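Local atomic coordinates of trypsin-resistant surface T6 protein (Streptococcus pyogenes serotype M6, PDB entry 4P0D), a protein that probably forms the backbone of the sortase-assembled pili on the Streptococcus pyogenes cell surface, as the T6 antigen, from three modular domains with Ig-like folds. Residues A[319-324]-A[388-393]; A[347-352]-A[363-368]. The protein carries 1 engineered substitution. All coordinates share one frame; numbering follows the deposited sequence.

Interaction 1 of 2, residues A[319-324]-A[388-393]; sequences YQIAFR and YEITAN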
# COMPACT_ATOMS: atom_id res chain seq x y z
N TYR A 319 -7.73 -6.25 -20.03
CA TYR A 319 -7.81 -5.94 -21.45
C TYR A 319 -9.25 -6.08 -21.91
O TYR A 319 -10.11 -6.60 -21.19
CB TYR A 319 -6.95 -6.92 -22.25
CG TYR A 319 -5.55 -7.10 -21.68
CD1 TYR A 319 -4.64 -6.05 -21.69
CD2 TYR A 319 -5.17 -8.31 -21.09
CE1 TYR A 319 -3.37 -6.20 -21.15
CE2 TYR A 319 -3.89 -8.47 -20.55
CZ TYR A 319 -3.00 -7.41 -20.58
OH TYR A 319 -1.73 -7.56 -20.03
N GLN A 320 -9.50 -5.65 -23.14
CA GLN A 320 -10.81 -5.84 -23.74
C GLN A 320 -10.67 -6.36 -25.15
O GLN A 320 -9.68 -6.06 -25.83
CB GLN A 320 -11.63 -4.56 -23.67
CG GLN A 320 -11.00 -3.36 -24.33
CD GLN A 320 -11.72 -2.06 -23.99
OE1 GLN A 320 -12.47 -1.98 -23.01
NE2 GLN A 320 -11.48 -1.04 -24.79
N ILE A 321 -11.63 -7.17 -25.55
CA ILE A 321 -11.64 -7.79 -26.86
C ILE A 321 -12.56 -7.00 -27.79
O ILE A 321 -13.68 -6.67 -27.42
CB ILE A 321 -12.10 -9.25 -26.79
CG1 ILE A 321 -11.18 -10.03 -25.84
CG2 ILE A 321 -12.08 -9.90 -28.17
CD1 ILE A 321 -11.63 -11.44 -25.57
N ALA A 322 -12.08 -6.77 -29.01
CA ALA A 322 -12.82 -6.03 -30.02
C ALA A 322 -12.70 -6.78 -31.35
O ALA A 322 -11.74 -7.50 -31.59
CB ALA A 322 -12.26 -4.62 -30.15
N PHE A 323 -13.70 -6.61 -32.20
CA PHE A 323 -13.68 -7.20 -33.53
C PHE A 323 -14.60 -6.40 -34.45
O PHE A 323 -15.38 -5.57 -34.00
CB PHE A 323 -14.13 -8.66 -33.48
CG PHE A 323 -15.54 -8.85 -32.96
CD1 PHE A 323 -16.63 -8.75 -33.81
CD2 PHE A 323 -15.78 -9.14 -31.61
CE1 PHE A 323 -17.91 -8.92 -33.36
CE2 PHE A 323 -17.07 -9.33 -31.15
CZ PHE A 323 -18.14 -9.22 -32.02
N ARG A 324 -14.50 -6.65 -35.75
CA ARG A 324 -15.36 -5.99 -36.70
C ARG A 324 -16.13 -7.02 -37.51
O ARG A 324 -15.57 -8.03 -37.95
CB ARG A 324 -14.57 -5.06 -37.60
CG ARG A 324 -15.45 -4.08 -38.36
CD ARG A 324 -14.64 -3.24 -39.32
NE ARG A 324 -15.28 -1.96 -39.56
CZ ARG A 324 -14.85 -1.04 -40.42
NH1 ARG A 324 -13.75 -1.26 -41.15
NH2 ARG A 324 -15.51 0.10 -40.56
N TYR A 388 -14.54 -18.00 -33.59
CA TYR A 388 -13.30 -17.24 -33.83
C TYR A 388 -12.52 -17.13 -32.55
O TYR A 388 -13.02 -16.62 -31.54
CB TYR A 388 -13.61 -15.87 -34.44
CG TYR A 388 -14.22 -16.01 -35.82
CD1 TYR A 388 -15.57 -16.25 -35.98
CD2 TYR A 388 -13.42 -15.99 -36.96
CE1 TYR A 388 -16.13 -16.43 -37.24
CE2 TYR A 388 -13.97 -16.18 -38.22
CZ TYR A 388 -15.32 -16.40 -38.35
OH TYR A 388 -15.87 -16.58 -39.60
N GLU A 389 -11.28 -17.60 -32.57
CA GLU A 389 -10.42 -17.54 -31.41
C GLU A 389 -9.56 -16.28 -31.43
O GLU A 389 -9.25 -15.72 -32.49
CB GLU A 389 -9.58 -18.81 -31.32
CG GLU A 389 -10.45 -20.06 -31.20
CD GLU A 389 -9.68 -21.34 -31.02
OE1 GLU A 389 -8.43 -21.28 -30.92
OE2 GLU A 389 -10.33 -22.41 -30.97
N ILE A 390 -9.21 -15.82 -30.24
CA ILE A 390 -8.37 -14.66 -30.08
C ILE A 390 -7.65 -14.78 -28.74
O ILE A 390 -8.23 -15.23 -27.74
CB ILE A 390 -9.19 -13.35 -30.16
CG1 ILE A 390 -8.26 -12.14 -30.34
CG2 ILE A 390 -10.12 -13.22 -28.96
CD1 ILE A 390 -9.01 -10.85 -30.59
N THR A 391 -6.37 -14.43 -28.75
CA THR A 391 -5.52 -14.47 -27.57
C THR A 391 -5.36 -13.04 -27.10
O THR A 391 -5.01 -12.15 -27.88
CB THR A 391 -4.16 -15.10 -27.90
OG1 THR A 391 -4.35 -16.46 -28.31
CG2 THR A 391 -3.23 -15.09 -26.70
N ALA A 392 -5.63 -12.81 -25.81
CA ALA A 392 -5.50 -11.49 -25.21
C ALA A 392 -4.33 -11.46 -24.23
O ALA A 392 -4.25 -12.30 -23.34
CB ALA A 392 -6.79 -11.10 -24.50
N ASN A 393 -3.45 -10.48 -24.41
CA ASN A 393 -2.36 -10.21 -23.46
C ASN A 393 -1.71 -8.84 -23.72
O ASN A 393 -2.10 -8.11 -24.63
CB ASN A 393 -1.31 -11.33 -23.50
CG ASN A 393 -0.78 -11.58 -24.89
OD1 ASN A 393 -0.39 -10.65 -25.59
ND2 ASN A 393 -0.77 -12.83 -25.30
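Y319 lays one face of its ring against the backbone of N393. Carbon C of N393 sits over that face, off-centre toward the rim, 3.7 Å from CZ of Y319. CE2 of Y319 is equally close, 3.7 Å from CA of N393. The ring gets there because CG of Y319 stands anti to its own carbonyl carbon (chi1 -48°). Its hydroxyl makes a hydrogen bond with OD2 of D160, outside the contact.

The second meeting point is apolar. I321 and I390 lie alongside each other, pointing opposite ways, and touch by their methyl branches. CG2 of I321 lies 3.9 Å from CG2 of I390 and 4.0 Å from CD1 of I390. On the other branch, CD1 of I321 is 4.1 Å from CG2 of I390. With chi1 at -165° and an extended chi2, CG1 and CD1 of I390 reach across to I321. Y370 touches both isoleucines, and V471 also packs on I390. The Y319 ring and the isoleucine pair make up the close-packed, mostly buried part.

The outer side differs. T391 and E389 are exposed, and T391 directs its side chain away from the 319-324 segment. The side chain of N393 also starts away from that segment, and its OD1 takes a bond from the backbone N of T396. The touching parts, 319-322 and 390-393, run 152° apart, close to antiparallel, and the nearest CA atoms, those of Y319 and A392, are 7.1 Å apart. They belong to different sheets and meet through side chains. Such face-to-face packing is that of a beta sandwich, here the prealbumin-like fold domain.

Interaction 2 of 2, residues A[347-352]-A[363-368]; sequences KLIDIV and TQVSSG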
# COMPACT_ATOMS: atom_id res chain seq x y z
N LYS A 347 -17.31 -20.90 -21.15
CA LYS A 347 -18.22 -20.17 -20.29
C LYS A 347 -18.46 -18.81 -20.93
O LYS A 347 -17.53 -18.13 -21.33
CB LYS A 347 -17.64 -19.98 -18.89
N LEU A 348 -19.72 -18.41 -21.04
CA LEU A 348 -20.06 -17.09 -21.55
C LEU A 348 -19.55 -16.00 -20.63
O LEU A 348 -19.86 -15.99 -19.44
CB LEU A 348 -21.56 -16.95 -21.70
CG LEU A 348 -22.07 -15.62 -22.25
CD1 LEU A 348 -21.78 -15.50 -23.73
CD2 LEU A 348 -23.56 -15.47 -21.98
N ILE A 349 -18.77 -15.08 -21.21
CA ILE A 349 -18.18 -13.96 -20.50
C ILE A 349 -18.99 -12.67 -20.69
O ILE A 349 -19.18 -11.89 -19.75
CB ILE A 349 -16.73 -13.74 -20.98
CG1 ILE A 349 -15.93 -15.02 -20.75
CG2 ILE A 349 -16.07 -12.57 -20.27
CD1 ILE A 349 -16.20 -15.63 -19.38
N ASP A 350 -19.46 -12.45 -21.92
CA ASP A 350 -20.12 -11.20 -22.29
C ASP A 350 -20.92 -11.41 -23.57
O ASP A 350 -20.70 -12.39 -24.30
CB ASP A 350 -19.04 -10.11 -22.49
CG ASP A 350 -19.61 -8.70 -22.58
OD1 ASP A 350 -20.72 -8.44 -22.09
OD2 ASP A 350 -18.92 -7.83 -23.14
N ILE A 351 -21.85 -10.48 -23.82
CA ILE A 351 -22.64 -10.43 -25.06
C ILE A 351 -22.53 -9.02 -25.62
O ILE A 351 -22.66 -8.02 -24.90
CB ILE A 351 -24.11 -10.83 -24.82
CG1 ILE A 351 -24.18 -12.34 -24.54
CG2 ILE A 351 -25.00 -10.54 -26.03
CD1 ILE A 351 -25.48 -12.79 -23.94
N VAL A 352 -22.26 -8.93 -26.91
CA VAL A 352 -22.04 -7.63 -27.55
C VAL A 352 -22.85 -7.53 -28.84
O VAL A 352 -23.19 -8.54 -29.45
CB VAL A 352 -20.54 -7.39 -27.80
CG1 VAL A 352 -19.75 -7.61 -26.51
CG2 VAL A 352 -20.00 -8.29 -28.89
N THR A 363 -16.49 -6.56 -22.22
CA THR A 363 -16.10 -6.16 -20.87
C THR A 363 -14.68 -6.65 -20.56
O THR A 363 -14.06 -7.36 -21.37
CB THR A 363 -17.08 -6.74 -19.84
OG1 THR A 363 -17.25 -8.14 -20.09
CG2 THR A 363 -18.42 -6.04 -19.89
N GLN A 364 -14.18 -6.32 -19.37
CA GLN A 364 -12.75 -6.50 -19.05
C GLN A 364 -12.35 -7.95 -18.80
O GLN A 364 -12.99 -8.66 -18.02
CB GLN A 364 -12.36 -5.67 -17.83
CG GLN A 364 -12.59 -4.17 -17.93
CD GLN A 364 -13.97 -3.74 -17.46
OE1 GLN A 364 -14.92 -4.49 -17.56
NE2 GLN A 364 -14.08 -2.51 -16.96
N VAL A 365 -11.27 -8.37 -19.44
CA VAL A 365 -10.79 -9.73 -19.40
C VAL A 365 -9.32 -9.84 -19.02
O VAL A 365 -8.53 -8.94 -19.29
CB VAL A 365 -11.02 -10.44 -20.76
CG1 VAL A 365 -12.50 -10.41 -21.12
CG2 VAL A 365 -10.18 -9.83 -21.89
N SER A 366 -8.95 -10.97 -18.43
CA SER A 366 -7.55 -11.23 -18.08
C SER A 366 -6.82 -11.75 -19.31
O SER A 366 -7.44 -12.10 -20.30
CB SER A 366 -7.49 -12.28 -16.99
OG SER A 366 -7.88 -13.55 -17.49
N SER A 367 -5.49 -11.84 -19.22
CA SER A 367 -4.73 -12.47 -20.29
C SER A 367 -5.26 -13.88 -20.48
O SER A 367 -5.65 -14.55 -19.50
CB SER A 367 -3.25 -12.49 -19.95
OG SER A 367 -2.98 -13.29 -18.80
N GLY A 368 -5.32 -14.33 -21.73
CA GLY A 368 -5.82 -15.67 -22.02
C GLY A 368 -6.39 -15.83 -23.41
O GLY A 368 -6.31 -14.91 -24.23
O HOH W 1 -19.76 -9.06 -19.43
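The backbone of 347-352 is an edge strand with a classic beta bulge, with two residues, I349 and D350, set opposite the single V341 of strand 338-343. The 363-368 segment comes nearest to it at D350 and T363, whose CA atoms are 6.6 Å apart.

The backbone N of T363 donates to OD2 of D350 at 2.9 Å. The N-H...O angle is 150°, and the donor sits above the carboxylate plane, 48° out of it. A chi1 of -167° points the carboxylate of D350 away from the backbone N, toward T363. OD2 also forms a salt bridge with K406, so two partners grip it and its negative charge is probably stabilised. One water ties I349, D350 and T363 together. It lies 2.8 Å from OG1 of T363 and donates to the carbonyl O of I349 at 2.9 Å. Its bond to OD1 of D350 is weak.

Strand 338-343 pairs with the bulged strand. V365 makes a backbone hydrogen bond with Y319 and packs on Y370 of strand 368-376. In sequence, 363-367 runs from strand 359-361 into strand 368-376, which starts at G368.

In the fold
From the N terminus, 319-324 comes first and meets 388-393 some 64 residues later, so interaction 1 closes the longer loop. Interaction 2 is nested inside, closing a shorter loop from 347-352 to 363-368. Strand 320-327 lies between strands 359-361 and 470-479 in one sheet. Strands 348-353 and 388-392 are the two outermost strands of the other. Interaction 1 ties these sheets together. Interaction 2 ties an edge of the second sheet to the connection between strands 359-361 and 368-376. The contacts also touch directly: A392 N and G368 O form a probable backbone hydrogen bond, and F323 packs on V352.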